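Local coordinates for protein botulinum neurotoxin type G (Clostridium botulinum, PDB 3MPP) that binds host nerve-cell surfaces as the receptor-binding domain of a clostridial neurotoxin, whose heavy chain also carries the light-chain protease into the cytosol, at residues V322-N327 / T333-A338; N110-T115 / F144-T149; I250-F255 / F377-F382; K77-D82 / D191-V196; N155-I158 / S163-K166. The protein carries 4 engineered substitutions. All blocks are in the same frame, centred on the assembly; numbering follows the deposited sequence.

Interaction 1 of 5, residues V322-N327 / T333-A338; sequences VYVLVN and TQLFLA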
# COMPACT_ATOMS: atom_id res chain seq x y z
N VAL A 322 13.44 0.80 -22.12
CA VAL A 322 13.87 -0.57 -21.90
C VAL A 322 13.64 -1.40 -23.16
O VAL A 322 12.53 -1.40 -23.69
CB VAL A 322 13.11 -1.21 -20.71
CG1 VAL A 322 13.54 -2.65 -20.54
CG2 VAL A 322 13.34 -0.40 -19.40
N TYR A 323 14.68 -2.09 -23.62
CA TYR A 323 14.56 -2.98 -24.78
C TYR A 323 14.92 -4.42 -24.47
O TYR A 323 15.84 -4.70 -23.70
CB TYR A 323 15.39 -2.48 -25.98
CG TYR A 323 14.86 -1.21 -26.61
CD1 TYR A 323 13.98 -1.25 -27.67
CD2 TYR A 323 15.25 0.03 -26.13
CE1 TYR A 323 13.50 -0.08 -28.26
CE2 TYR A 323 14.78 1.20 -26.69
CZ TYR A 323 13.91 1.14 -27.75
OH TYR A 323 13.44 2.31 -28.29
N VAL A 324 14.21 -5.33 -25.12
CA VAL A 324 14.51 -6.74 -25.02
C VAL A 324 15.26 -7.22 -26.27
O VAL A 324 14.84 -6.93 -27.40
CB VAL A 324 13.21 -7.54 -24.86
CG1 VAL A 324 13.47 -9.05 -25.02
CG2 VAL A 324 12.60 -7.24 -23.50
N LEU A 325 16.36 -7.94 -26.08
CA LEU A 325 17.07 -8.51 -27.22
C LEU A 325 16.26 -9.68 -27.77
O LEU A 325 16.19 -10.73 -27.14
CB LEU A 325 18.47 -8.95 -26.81
CG LEU A 325 19.53 -7.84 -26.93
CD1 LEU A 325 19.28 -6.74 -25.92
CD2 LEU A 325 20.94 -8.41 -26.79
N VAL A 326 15.66 -9.51 -28.94
CA VAL A 326 14.73 -10.52 -29.45
C VAL A 326 15.37 -11.77 -30.05
O VAL A 326 14.75 -12.82 -30.08
CB VAL A 326 13.74 -9.94 -30.48
CG1 VAL A 326 12.70 -9.09 -29.77
CG2 VAL A 326 14.47 -9.13 -31.52
N ASN A 327 16.60 -11.65 -30.52
CA ASN A 327 17.27 -12.76 -31.19
C ASN A 327 18.29 -13.45 -30.30
O ASN A 327 19.28 -13.99 -30.79
CB ASN A 327 17.93 -12.30 -32.49
CG ASN A 327 16.92 -11.92 -33.56
OD1 ASN A 327 17.15 -11.00 -34.35
ND2 ASN A 327 15.79 -12.62 -33.59
N THR A 333 18.73 -12.91 -20.55
CA THR A 333 19.49 -11.89 -21.25
C THR A 333 19.36 -10.57 -20.53
O THR A 333 18.30 -10.26 -19.96
CB THR A 333 19.04 -11.73 -22.72
OG1 THR A 333 19.04 -13.01 -23.37
CG2 THR A 333 19.95 -10.78 -23.48
N GLN A 334 20.44 -9.80 -20.53
CA GLN A 334 20.44 -8.48 -19.92
C GLN A 334 19.53 -7.57 -20.71
O GLN A 334 19.52 -7.62 -21.94
CB GLN A 334 21.88 -7.93 -19.89
CG GLN A 334 22.73 -8.59 -18.82
CD GLN A 334 24.14 -8.92 -19.30
OE1 GLN A 334 24.33 -9.41 -20.40
NE2 GLN A 334 25.12 -8.65 -18.46
N LEU A 335 18.73 -6.77 -20.01
CA LEU A 335 17.89 -5.78 -20.70
C LEU A 335 18.77 -4.66 -21.22
O LEU A 335 19.76 -4.30 -20.58
CB LEU A 335 16.80 -5.21 -19.75
CG LEU A 335 15.73 -6.24 -19.38
CD1 LEU A 335 14.75 -5.71 -18.34
CD2 LEU A 335 15.00 -6.68 -20.66
N PHE A 336 18.39 -4.11 -22.38
CA PHE A 336 19.16 -3.08 -23.09
C PHE A 336 18.51 -1.73 -22.81
O PHE A 336 17.38 -1.49 -23.23
CB PHE A 336 19.13 -3.41 -24.59
CG PHE A 336 19.83 -2.39 -25.48
CD1 PHE A 336 21.12 -1.92 -25.19
CD2 PHE A 336 19.23 -1.96 -26.66
CE1 PHE A 336 21.76 -1.01 -26.03
CE2 PHE A 336 19.87 -1.04 -27.52
CZ PHE A 336 21.13 -0.57 -27.21
N LEU A 337 19.19 -0.86 -22.07
CA LEU A 337 18.60 0.43 -21.71
C LEU A 337 19.23 1.43 -22.67
O LEU A 337 20.44 1.67 -22.60
CB LEU A 337 18.89 0.80 -20.24
CG LEU A 337 18.59 -0.28 -19.20
CD1 LEU A 337 18.85 0.18 -17.74
CD2 LEU A 337 17.15 -0.80 -19.36
N ALA A 338 18.43 1.96 -23.60
CA ALA A 338 18.98 2.72 -24.74
C ALA A 338 18.10 3.87 -25.24
O ALA A 338 16.89 3.91 -24.99
CB ALA A 338 19.26 1.75 -25.89
O HOH W 1 17.29 -8.53 -23.39
O HOH W 2 16.37 -11.37 -24.68
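Tyr323 and Phe336 face each other as an antiparallel hydrogen-bonded pair. Tyr323 N donates to Phe336 O at 2.8 Å, with 150° at the hydrogen. The return bond, Phe336 N to Tyr323 O at 2.9 Å, is straighter at 170°. Their side chains share one face of the sheet. Tyr323 CB lies 3.9 Å from Phe336 CD2, while the edge of the tyrosine ring is turned to Phe336 O and Ala338 O. The Leu325 side chain crosses that of Phe336 at about a right angle, its CD1 3.6 Å from Phe336 CB. The other face carries Val322 and Leu337: Val322 CG2 lies 3.8 Å from Leu337 CD2, the side chains side by side. Val322 holds CG1 opposite its backbone N (chi1 178°), which turns CG1 to Leu335 and CG2 to Leu337. Leu335 uses CD1 against Val322 CG1 and CD2 against Val324 CG2, 3.8 Å away; branched aliphatics suit this buried face because each offers two methyls. Farther along, a water bridges the splayed strands, accepting from Leu325 N at 2.9 Å and donating to Gln334 O at 2.8 Å. In the next shell Phe346 stacks on the Phe336 ring, Asn341 N bonds the Tyr323 hydroxyl, and Phe377 packs against Val322 and Leu335. Adjacent strands joined by a short connection make this a beta hairpin in the beta-trefoil C-terminal half of the receptor-binding domain.

Interaction 2 of 5, residues N110-T115 / F144-T149; sequences NRIIWT and FSITIT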
# COMPACT_ATOMS: atom_id res chain seq x y z
N ASN A 110 3.79 4.13 15.63
CA ASN A 110 3.68 2.93 14.83
C ASN A 110 2.69 1.93 15.44
O ASN A 110 2.77 0.73 15.18
CB ASN A 110 5.05 2.28 14.67
CG ASN A 110 5.71 1.97 16.00
OD1 ASN A 110 5.57 2.73 16.97
ND2 ASN A 110 6.43 0.86 16.06
N ARG A 111 1.76 2.44 16.24
CA ARG A 111 0.72 1.60 16.83
C ARG A 111 -0.66 2.06 16.38
O ARG A 111 -0.96 3.25 16.39
CB ARG A 111 0.75 1.66 18.36
CG ARG A 111 1.87 0.90 19.01
CD ARG A 111 1.75 0.93 20.54
NE ARG A 111 2.76 0.07 21.12
CZ ARG A 111 2.78 -0.35 22.38
NH1 ARG A 111 1.82 0.02 23.22
NH2 ARG A 111 3.76 -1.14 22.79
N ILE A 112 -1.50 1.11 16.03
CA ILE A 112 -2.91 1.39 15.80
C ILE A 112 -3.66 0.73 16.96
O ILE A 112 -3.41 -0.43 17.27
CB ILE A 112 -3.37 0.85 14.44
CG1 ILE A 112 -4.86 1.15 14.22
CG2 ILE A 112 -3.11 -0.64 14.34
CD1 ILE A 112 -5.11 2.50 13.60
N ILE A 113 -4.55 1.48 17.60
CA ILE A 113 -5.08 1.10 18.91
C ILE A 113 -6.61 1.14 18.97
O ILE A 113 -7.23 2.13 18.58
CB ILE A 113 -4.57 2.05 20.01
CG1 ILE A 113 -3.04 2.04 20.07
CG2 ILE A 113 -5.18 1.69 21.35
CD1 ILE A 113 -2.49 3.16 20.94
N TRP A 114 -7.19 0.07 19.50
CA TRP A 114 -8.63 -0.02 19.72
C TRP A 114 -8.92 0.04 21.23
O TRP A 114 -8.32 -0.69 22.01
CB TRP A 114 -9.13 -1.34 19.13
CG TRP A 114 -10.55 -1.71 19.44
CD1 TRP A 114 -10.98 -2.70 20.29
CD2 TRP A 114 -11.73 -1.13 18.87
NE1 TRP A 114 -12.35 -2.76 20.28
CE2 TRP A 114 -12.83 -1.81 19.43
CE3 TRP A 114 -11.96 -0.11 17.95
CZ2 TRP A 114 -14.15 -1.49 19.09
CZ3 TRP A 114 -13.27 0.20 17.63
CH2 TRP A 114 -14.34 -0.49 18.19
N THR A 115 -9.83 0.91 21.64
CA THR A 115 -10.10 1.12 23.05
C THR A 115 -11.60 1.09 23.37
O THR A 115 -12.41 1.69 22.66
CB THR A 115 -9.53 2.47 23.56
OG1 THR A 115 -8.10 2.48 23.41
CG2 THR A 115 -9.89 2.68 25.01
N PHE A 144 -3.15 -0.26 4.36
CA PHE A 144 -3.35 -1.60 4.88
C PHE A 144 -4.71 -1.72 5.54
O PHE A 144 -5.27 -0.73 6.00
CB PHE A 144 -2.21 -2.06 5.80
CG PHE A 144 -2.11 -1.32 7.11
CD1 PHE A 144 -2.84 -1.73 8.21
CD2 PHE A 144 -1.22 -0.26 7.25
CE1 PHE A 144 -2.72 -1.07 9.43
CE2 PHE A 144 -1.10 0.40 8.46
CZ PHE A 144 -1.86 -0.01 9.55
N SER A 145 -5.25 -2.93 5.52
CA SER A 145 -6.60 -3.18 5.99
C SER A 145 -6.58 -3.53 7.46
O SER A 145 -5.72 -4.27 7.92
CB SER A 145 -7.22 -4.35 5.21
OG SER A 145 -8.48 -4.73 5.77
N ILE A 146 -7.54 -3.01 8.21
CA ILE A 146 -7.68 -3.41 9.59
C ILE A 146 -9.12 -3.81 9.86
O ILE A 146 -10.05 -3.21 9.31
CB ILE A 146 -7.22 -2.32 10.59
CG1 ILE A 146 -7.40 -2.81 12.03
CG2 ILE A 146 -7.97 -1.03 10.36
CD1 ILE A 146 -6.63 -2.00 13.06
N THR A 147 -9.29 -4.84 10.67
CA THR A 147 -10.60 -5.30 11.07
C THR A 147 -10.57 -5.58 12.56
O THR A 147 -9.72 -6.34 13.04
CB THR A 147 -11.02 -6.59 10.32
OG1 THR A 147 -11.01 -6.36 8.91
CG2 THR A 147 -12.42 -7.02 10.75
N ILE A 148 -11.48 -4.95 13.28
CA ILE A 148 -11.61 -5.18 14.71
C ILE A 148 -12.95 -5.84 14.97
O ILE A 148 -13.98 -5.34 14.53
CB ILE A 148 -11.57 -3.86 15.51
CG1 ILE A 148 -10.28 -3.08 15.24
CG2 ILE A 148 -11.70 -4.14 16.99
CD1 ILE A 148 -10.43 -2.01 14.18
N THR A 149 -12.92 -6.97 15.66
CA THR A 149 -14.15 -7.66 16.06
C THR A 149 -14.20 -7.73 17.58
O THR A 149 -13.17 -7.72 18.25
CB THR A 149 -14.25 -9.09 15.47
OG1 THR A 149 -13.17 -9.90 15.94
CG2 THR A 149 -14.23 -9.06 13.95
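Trp114 NE1 has no hydrogen-bond partner anywhere in the model; within this contact its neighbour is a methyl, Ile148 CG2, at 3.6 Å. No polar bond joins the two strands, and the chief interaction is a CH-pi contact. Ile148 CG2 stands over one face of the indole, 3.4 Å from the centroid of the five-membered ring and only 4° off its normal. The tryptophan holds CG opposite its own backbone N (chi1 171°), and the isoleucine does the same with CG2, placing flat ring and methyl against each other. Next along the strands, Ile146 CD1 ends the extended side chain and touches Ile112 CG1 at 3.8 Å and Ile112 CG2 at 4.0 Å, the two isoleucines meeting at a slant. The closest CA atoms, those of Trp114 and Ile148, are 7.8 Å apart, too far for backbone pairing: strand 111-117 belongs to one antiparallel sheet and strand 144-150 to another, and the layers are packed face to face in the beta sandwich of the N-terminal subdomain, a lectin-like (concanavalin-type) fold. Large, beta-branched and aromatic residues suit such an interior because they span the gap between sheets. Strands flanking 111-117 extend the apolar layer: Val105 and Ile107 touch Ile112, Ile126 touches Trp114, and the ring of Trp103 meets that of Trp114 at about 30°.

Interaction 3 of 5, residues I250-F255 / F377-F382; sequences IYIKYF and FGIGKF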
# COMPACT_ATOMS: atom_id res chain seq x y z
N ILE A 250 18.48 -3.96 -2.61
CA ILE A 250 19.22 -3.33 -3.70
C ILE A 250 18.28 -2.49 -4.55
O ILE A 250 17.05 -2.57 -4.42
CB ILE A 250 19.96 -4.36 -4.59
CG1 ILE A 250 18.99 -5.43 -5.14
CG2 ILE A 250 21.07 -5.05 -3.78
CD1 ILE A 250 18.09 -4.96 -6.28
N TYR A 251 18.85 -1.63 -5.39
CA TYR A 251 18.06 -0.96 -6.41
C TYR A 251 18.77 -1.16 -7.74
O TYR A 251 19.92 -1.62 -7.78
CB TYR A 251 17.86 0.53 -6.09
CG TYR A 251 19.13 1.35 -6.05
CD1 TYR A 251 19.53 2.07 -7.16
CD2 TYR A 251 19.93 1.41 -4.90
CE1 TYR A 251 20.68 2.83 -7.15
CE2 TYR A 251 21.09 2.16 -4.88
CZ TYR A 251 21.46 2.87 -6.01
OH TYR A 251 22.60 3.62 -6.02
N ILE A 252 18.07 -0.81 -8.82
CA ILE A 252 18.64 -0.90 -10.17
C ILE A 252 19.21 0.44 -10.64
O ILE A 252 18.51 1.45 -10.70
CB ILE A 252 17.62 -1.40 -11.22
CG1 ILE A 252 16.81 -2.61 -10.69
CG2 ILE A 252 18.36 -1.74 -12.52
CD1 ILE A 252 17.69 -3.83 -10.35
N LYS A 253 20.48 0.41 -11.00
CA LYS A 253 21.27 1.58 -11.35
C LYS A 253 21.77 1.43 -12.80
O LYS A 253 22.17 0.36 -13.21
CB LYS A 253 22.46 1.64 -10.38
CG LYS A 253 23.38 2.81 -10.50
CD LYS A 253 24.58 2.63 -9.57
CE LYS A 253 25.42 3.90 -9.45
NZ LYS A 253 26.45 4.01 -10.52
N TYR A 254 21.73 2.52 -13.57
CA TYR A 254 22.28 2.53 -14.92
C TYR A 254 23.79 2.32 -14.89
O TYR A 254 24.51 3.00 -14.17
CB TYR A 254 21.93 3.84 -15.62
CG TYR A 254 22.40 3.94 -17.05
CD1 TYR A 254 21.91 3.08 -18.03
CD2 TYR A 254 23.32 4.92 -17.43
CE1 TYR A 254 22.34 3.18 -19.35
CE2 TYR A 254 23.75 5.03 -18.74
CZ TYR A 254 23.25 4.16 -19.70
OH TYR A 254 23.68 4.27 -20.99
N PHE A 255 24.25 1.36 -15.68
CA PHE A 255 25.67 1.07 -15.78
C PHE A 255 26.07 1.58 -17.15
O PHE A 255 25.80 0.93 -18.16
CB PHE A 255 25.88 -0.45 -15.68
CG PHE A 255 27.31 -0.89 -15.84
CD1 PHE A 255 27.61 -2.09 -16.46
CD2 PHE A 255 28.35 -0.11 -15.37
CE1 PHE A 255 28.92 -2.52 -16.60
CE2 PHE A 255 29.68 -0.53 -15.52
CZ PHE A 255 29.96 -1.73 -16.13
N PHE A 377 10.72 -10.03 -16.68
CA PHE A 377 11.79 -9.20 -16.12
C PHE A 377 12.16 -9.70 -14.73
O PHE A 377 11.29 -10.07 -13.93
CB PHE A 377 11.36 -7.73 -15.98
CG PHE A 377 11.34 -6.96 -17.27
CD1 PHE A 377 11.21 -7.60 -18.50
CD2 PHE A 377 11.39 -5.57 -17.24
CE1 PHE A 377 11.19 -6.87 -19.69
CE2 PHE A 377 11.36 -4.84 -18.43
CZ PHE A 377 11.27 -5.48 -19.64
N GLY A 378 13.45 -9.65 -14.42
CA GLY A 378 13.95 -10.09 -13.13
C GLY A 378 15.35 -9.57 -12.93
O GLY A 378 15.76 -8.56 -13.54
N ILE A 379 16.09 -10.26 -12.08
CA ILE A 379 17.48 -9.93 -11.80
C ILE A 379 18.26 -11.23 -11.91
O ILE A 379 17.89 -12.24 -11.28
CB ILE A 379 17.65 -9.30 -10.41
CG1 ILE A 379 16.82 -8.02 -10.31
CG2 ILE A 379 19.12 -8.97 -10.12
CD1 ILE A 379 16.83 -7.37 -8.92
N GLY A 380 19.31 -11.23 -12.72
CA GLY A 380 20.04 -12.46 -12.96
C GLY A 380 21.54 -12.30 -12.82
O GLY A 380 22.07 -11.20 -12.94
N LYS A 381 22.23 -13.41 -12.57
CA LYS A 381 23.68 -13.41 -12.44
C LYS A 381 24.31 -13.62 -13.80
O LYS A 381 23.99 -14.58 -14.47
CB LYS A 381 24.12 -14.56 -11.53
CG LYS A 381 24.10 -14.25 -10.05
CD LYS A 381 24.35 -15.51 -9.23
CE LYS A 381 25.16 -15.18 -8.00
NZ LYS A 381 24.96 -13.76 -7.58
N PHE A 382 25.20 -12.72 -14.21
CA PHE A 382 25.86 -12.81 -15.51
C PHE A 382 27.38 -12.67 -15.32
O PHE A 382 27.84 -12.24 -14.26
CB PHE A 382 25.38 -11.70 -16.46
CG PHE A 382 23.92 -11.82 -16.89
CD1 PHE A 382 22.89 -11.41 -16.06
CD2 PHE A 382 23.61 -12.34 -18.14
CE1 PHE A 382 21.55 -11.52 -16.46
CE2 PHE A 382 22.28 -12.46 -18.56
CZ PHE A 382 21.24 -12.05 -17.71
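Ile379 has an extended side chain, with CG1 beside the backbone N (chi1 -60°) and CD1 continuing outward (chi2 176°), which carries the methyl straight to the opposing strand. Ile250 turns CG1 between its backbone N and carbonyl carbon (chi1 56°) and so brings CD1 round to meet it; Ile252, two residues on, presents its own CD1. Ile379 meets both tip to tip: its CD1 is 3.8 Å from Ile250 CD1 and 3.9 Å from Ile252 CD1. The nearest CA atoms, those of Ile252 and Ile379, lie 9.2 Å apart, so the strands do not pair but belong to separate sheets of the beta-trefoil subdomain. Isoleucine suits the place because facing CG1-CD1 arms span that distance. Thr263 packs on both Ile250 and Ile379, and Phe397 on Ile252, while the Ile379 backbone N is hydrogen-bonded to the hydroxyl of Tyr403, a residue of the ganglioside-binding motif inferred for this toxin. Since only methyl ends touch, the cohesion is dispersive and hydrophobic, without the directional constraint of a hydrogen bond.

Interaction 4 of 5, residues K77-D82 / D191-V196; sequences KYNNND and DTTKFV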
# COMPACT_ATOMS: atom_id res chain seq x y z
N LYS A 77 5.07 8.26 7.13
CA LYS A 77 6.31 7.93 7.82
C LYS A 77 6.59 8.99 8.89
O LYS A 77 6.28 10.16 8.72
CB LYS A 77 7.48 7.94 6.83
CG LYS A 77 8.82 7.52 7.40
CD LYS A 77 9.92 7.67 6.32
CE LYS A 77 11.29 7.85 6.96
NZ LYS A 77 11.39 9.16 7.70
N TYR A 78 7.19 8.56 9.99
CA TYR A 78 7.70 9.47 11.01
C TYR A 78 8.64 10.51 10.40
O TYR A 78 9.27 10.28 9.37
CB TYR A 78 8.46 8.66 12.06
CG TYR A 78 9.40 7.62 11.44
CD1 TYR A 78 10.67 7.98 10.98
CD2 TYR A 78 9.01 6.29 11.33
CE1 TYR A 78 11.53 7.01 10.44
CE2 TYR A 78 9.86 5.34 10.77
CZ TYR A 78 11.10 5.70 10.32
OH TYR A 78 11.91 4.74 9.78
N ASN A 79 8.70 11.69 11.01
CA ASN A 79 9.74 12.64 10.66
C ASN A 79 10.99 12.28 11.48
O ASN A 79 10.94 12.19 12.71
CB ASN A 79 9.31 14.09 10.93
CG ASN A 79 8.38 14.64 9.85
OD1 ASN A 79 8.42 14.23 8.69
ND2 ASN A 79 7.56 15.61 10.24
N ASN A 80 12.11 12.06 10.79
CA ASN A 80 13.33 11.65 11.47
C ASN A 80 13.67 12.53 12.68
O ASN A 80 14.07 12.02 13.71
CB ASN A 80 14.53 11.67 10.53
CG ASN A 80 14.44 10.63 9.43
OD1 ASN A 80 13.55 9.77 9.43
ND2 ASN A 80 15.36 10.71 8.47
N ASN A 81 13.50 13.84 12.54
CA ASN A 81 13.88 14.79 13.58
C ASN A 81 12.80 15.06 14.63
O ASN A 81 12.98 15.90 15.51
CB ASN A 81 14.37 16.10 12.95
CG ASN A 81 13.26 16.86 12.23
OD1 ASN A 81 12.09 16.77 12.59
ND2 ASN A 81 13.64 17.63 11.21
N ASP A 82 11.67 14.37 14.52
CA ASP A 82 10.57 14.56 15.45
C ASP A 82 10.05 13.22 15.96
O ASP A 82 8.84 13.02 16.08
CB ASP A 82 9.45 15.35 14.77
CG ASP A 82 8.47 15.94 15.76
OD1 ASP A 82 8.83 16.14 16.94
OD2 ASP A 82 7.32 16.22 15.35
N ASP A 191 1.09 17.39 16.32
CA ASP A 191 1.86 17.73 15.13
C ASP A 191 0.90 18.35 14.11
O ASP A 191 0.01 17.67 13.61
CB ASP A 191 2.51 16.44 14.60
CG ASP A 191 3.24 16.64 13.28
OD1 ASP A 191 3.20 17.76 12.73
OD2 ASP A 191 3.87 15.67 12.80
N THR A 192 1.04 19.65 13.84
CA THR A 192 0.07 20.33 12.98
C THR A 192 0.14 19.85 11.53
O THR A 192 -0.75 20.14 10.74
CB THR A 192 0.19 21.87 13.01
OG1 THR A 192 1.52 22.25 12.61
CG2 THR A 192 -0.09 22.40 14.43
N THR A 193 1.21 19.13 11.18
CA THR A 193 1.36 18.63 9.82
C THR A 193 0.77 17.24 9.63
O THR A 193 0.77 16.73 8.52
CB THR A 193 2.84 18.59 9.36
OG1 THR A 193 3.52 17.52 10.04
CG2 THR A 193 3.52 19.92 9.64
N LYS A 194 0.28 16.64 10.71
CA LYS A 194 -0.19 15.25 10.65
C LYS A 194 -1.41 15.09 9.75
O LYS A 194 -2.27 15.98 9.68
CB LYS A 194 -0.51 14.69 12.05
CG LYS A 194 -0.80 13.17 12.08
CD LYS A 194 0.45 12.35 11.70
CE LYS A 194 1.48 12.33 12.83
NZ LYS A 194 2.80 11.74 12.39
N PHE A 195 -1.48 13.96 9.06
CA PHE A 195 -2.70 13.61 8.34
C PHE A 195 -2.83 12.10 8.37
O PHE A 195 -1.88 11.40 8.69
CB PHE A 195 -2.67 14.13 6.90
CG PHE A 195 -1.54 13.58 6.07
CD1 PHE A 195 -1.69 12.39 5.38
CD2 PHE A 195 -0.32 14.25 6.00
CE1 PHE A 195 -0.64 11.86 4.62
CE2 PHE A 195 0.72 13.74 5.25
CZ PHE A 195 0.56 12.54 4.55
N VAL A 196 -4.04 11.62 8.07
CA VAL A 196 -4.31 10.19 7.99
C VAL A 196 -5.23 9.98 6.81
O VAL A 196 -6.20 10.73 6.64
CB VAL A 196 -5.04 9.67 9.26
CG1 VAL A 196 -5.10 8.15 9.23
CG2 VAL A 196 -4.37 10.15 10.53
O HOH W 3 4.87 12.07 10.30
O HOH W 4 5.74 16.93 8.45
O HOH W 5 7.05 16.83 12.68
O HOH W 6 5.76 14.37 14.15
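An Asx turn at Asp191, within the type I beta turn from Asp191 to Lys194, faces the loop that leads into helix 83-88. Asp191 OD1 accepts from Thr193 N at 2.9 Å and Thr193 OG1 at 2.7 Å, both from the same face of the carboxylate, which holds that group against the turn. Asp191 OD2 lies 4.3 Å from Asp82 OD2 across the contact. Water 6 sits between them, 2.7 Å from Asp82 OD2 and 2.7 Å from Asp191 OD2, although other acceptors compete for its protons. Asn79 was modelled in two conformers, which makes its water-bridged link to Thr193 OG1 doubtful. Lys194 NZ reaches Lys77 O through water 3. Beyond the pair, Thr85 OG1 bonds Asp82 OD1. The short polar side chains of Asn79, Asp82, Asp191 and Thr193 suit this hydrated surface seam. Because the loops meet through water, the repulsion expected between the two carboxylates is probably screened.

Interaction 5 of 5, residues N155-I158 / S163-K166; sequences NANI and SLKK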
# COMPACT_ATOMS: atom_id res chain seq x y z
N ASN A 155 -14.25 -11.47 23.76
CA ASN A 155 -12.97 -11.27 23.10
C ASN A 155 -12.98 -10.11 22.13
O ASN A 155 -13.96 -9.86 21.43
CB ASN A 155 -12.54 -12.55 22.38
CG ASN A 155 -11.93 -13.57 23.32
OD1 ASN A 155 -11.83 -13.34 24.52
ND2 ASN A 155 -11.51 -14.70 22.77
N ALA A 156 -11.87 -9.38 22.10
CA ALA A 156 -11.64 -8.38 21.07
C ALA A 156 -10.51 -8.89 20.19
O ALA A 156 -9.51 -9.39 20.70
CB ALA A 156 -11.26 -7.05 21.70
N ASN A 157 -10.69 -8.80 18.88
CA ASN A 157 -9.69 -9.26 17.92
C ASN A 157 -9.30 -8.17 16.94
O ASN A 157 -10.15 -7.41 16.47
CB ASN A 157 -10.21 -10.46 17.13
CG ASN A 157 -10.76 -11.56 18.02
OD1 ASN A 157 -11.70 -11.35 18.78
ND2 ASN A 157 -10.18 -12.75 17.91
N ILE A 158 -8.01 -8.10 16.61
CA ILE A 158 -7.54 -7.21 15.56
C ILE A 158 -6.97 -8.04 14.42
O ILE A 158 -6.06 -8.84 14.62
CB ILE A 158 -6.44 -6.25 16.04
CG1 ILE A 158 -6.98 -5.29 17.09
CG2 ILE A 158 -5.89 -5.45 14.86
CD1 ILE A 158 -6.03 -4.16 17.40
N SER A 163 -5.57 -11.05 8.27
CA SER A 163 -5.00 -12.06 9.15
C SER A 163 -5.08 -11.65 10.63
O SER A 163 -4.80 -10.51 10.98
CB SER A 163 -3.55 -12.35 8.74
OG SER A 163 -2.86 -13.07 9.74
N LEU A 164 -5.47 -12.59 11.49
CA LEU A 164 -5.57 -12.33 12.92
C LEU A 164 -4.20 -11.94 13.48
O LEU A 164 -3.22 -12.65 13.26
CB LEU A 164 -6.11 -13.57 13.65
CG LEU A 164 -7.00 -13.42 14.89
CD1 LEU A 164 -7.19 -14.78 15.58
CD2 LEU A 164 -6.46 -12.40 15.88
N LYS A 165 -4.12 -10.81 14.19
CA LYS A 165 -2.85 -10.38 14.78
C LYS A 165 -2.92 -10.35 16.31
O LYS A 165 -1.92 -10.58 17.00
CB LYS A 165 -2.45 -9.00 14.26
CG LYS A 165 -2.26 -8.90 12.74
CD LYS A 165 -1.13 -9.76 12.26
CE LYS A 165 -0.91 -9.57 10.76
NZ LYS A 165 0.09 -10.53 10.23
N LYS A 166 -4.09 -10.04 16.85
CA LYS A 166 -4.27 -10.05 18.30
C LYS A 166 -5.71 -10.37 18.69
O LYS A 166 -6.64 -10.15 17.92
CB LYS A 166 -3.81 -8.73 18.92
CG LYS A 166 -2.33 -8.73 19.24
CD LYS A 166 -1.92 -7.55 20.06
CE LYS A 166 -0.41 -7.46 20.11
NZ LYS A 166 0.02 -6.15 20.67
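Backbone hydrogen bonds dominate the meeting of Ile158 with Lys165 and Lys166. Ile158 N donates to Lys166 O at 2.8 Å. In return Ile158 O is gripped twice: Lys165 N reaches it at 2.8 Å, nearly along the C=O axis, and Lys166 N at 3.2 Å, in the carbonyl plane and on a lone pair. Two consecutive residues opposite one make a classic beta bulge, and the helix-like psi of Lys165 (-33°) is what turns both N-H groups to the same oxygen. A weaker polar contact of CA-H...O type adds to this, with Asn157 CA 3.2 Å from Lys166 O; Asn157 CB is 3.7 Å from Lys166 O. Side chains add van der Waals touches to the Ile158 carbonyl: Leu164 CD2 lies 3.8 Å and Lys165 CB 3.6 Å from Ile158 O. Ile158 and Lys166 share a face of the sheet, but their ends part. The isoleucine, suited to the sandwich interior, packs on Ile146 and Ile126, whereas the lysine, whose side chain also touches Ile126, leads its charge away to a cation-pi contact with Phe127. The strands form a beta hairpin of the N-terminal subdomain, alongside strand 144-150. As the pairing relies on main-chain atoms, it depends little on side-chain identity; Lys165 and Lys166 are held through their backbones, and two donors on one carbonyl fix the bulge in place.

How the interactions relate
The contacts fall into two groups, one in each subdomain. In the N-terminal sandwich, interactions 2 and 5 lie 9 Å apart between centres and adjoin: Thr149 O and Asn157 N, 2.8 Å apart, probably form a hydrogen bond, and Ile146 CD1 lies 4.0 Å from Ile158 CG2. Interaction 4, at the surface of the same subdomain, lies 19 Å from interaction 2 between centres. In the trefoil, interaction 1 is nested within the chain loop closed by interaction 3; they touch where Leu335 CD1 meets Phe377 CE2 at 3.5 Å. The inferred ganglioside-binding Trp402 is near both: its side chain is about 11 Å from that of Thr333 and about 10 Å from that of Ile379.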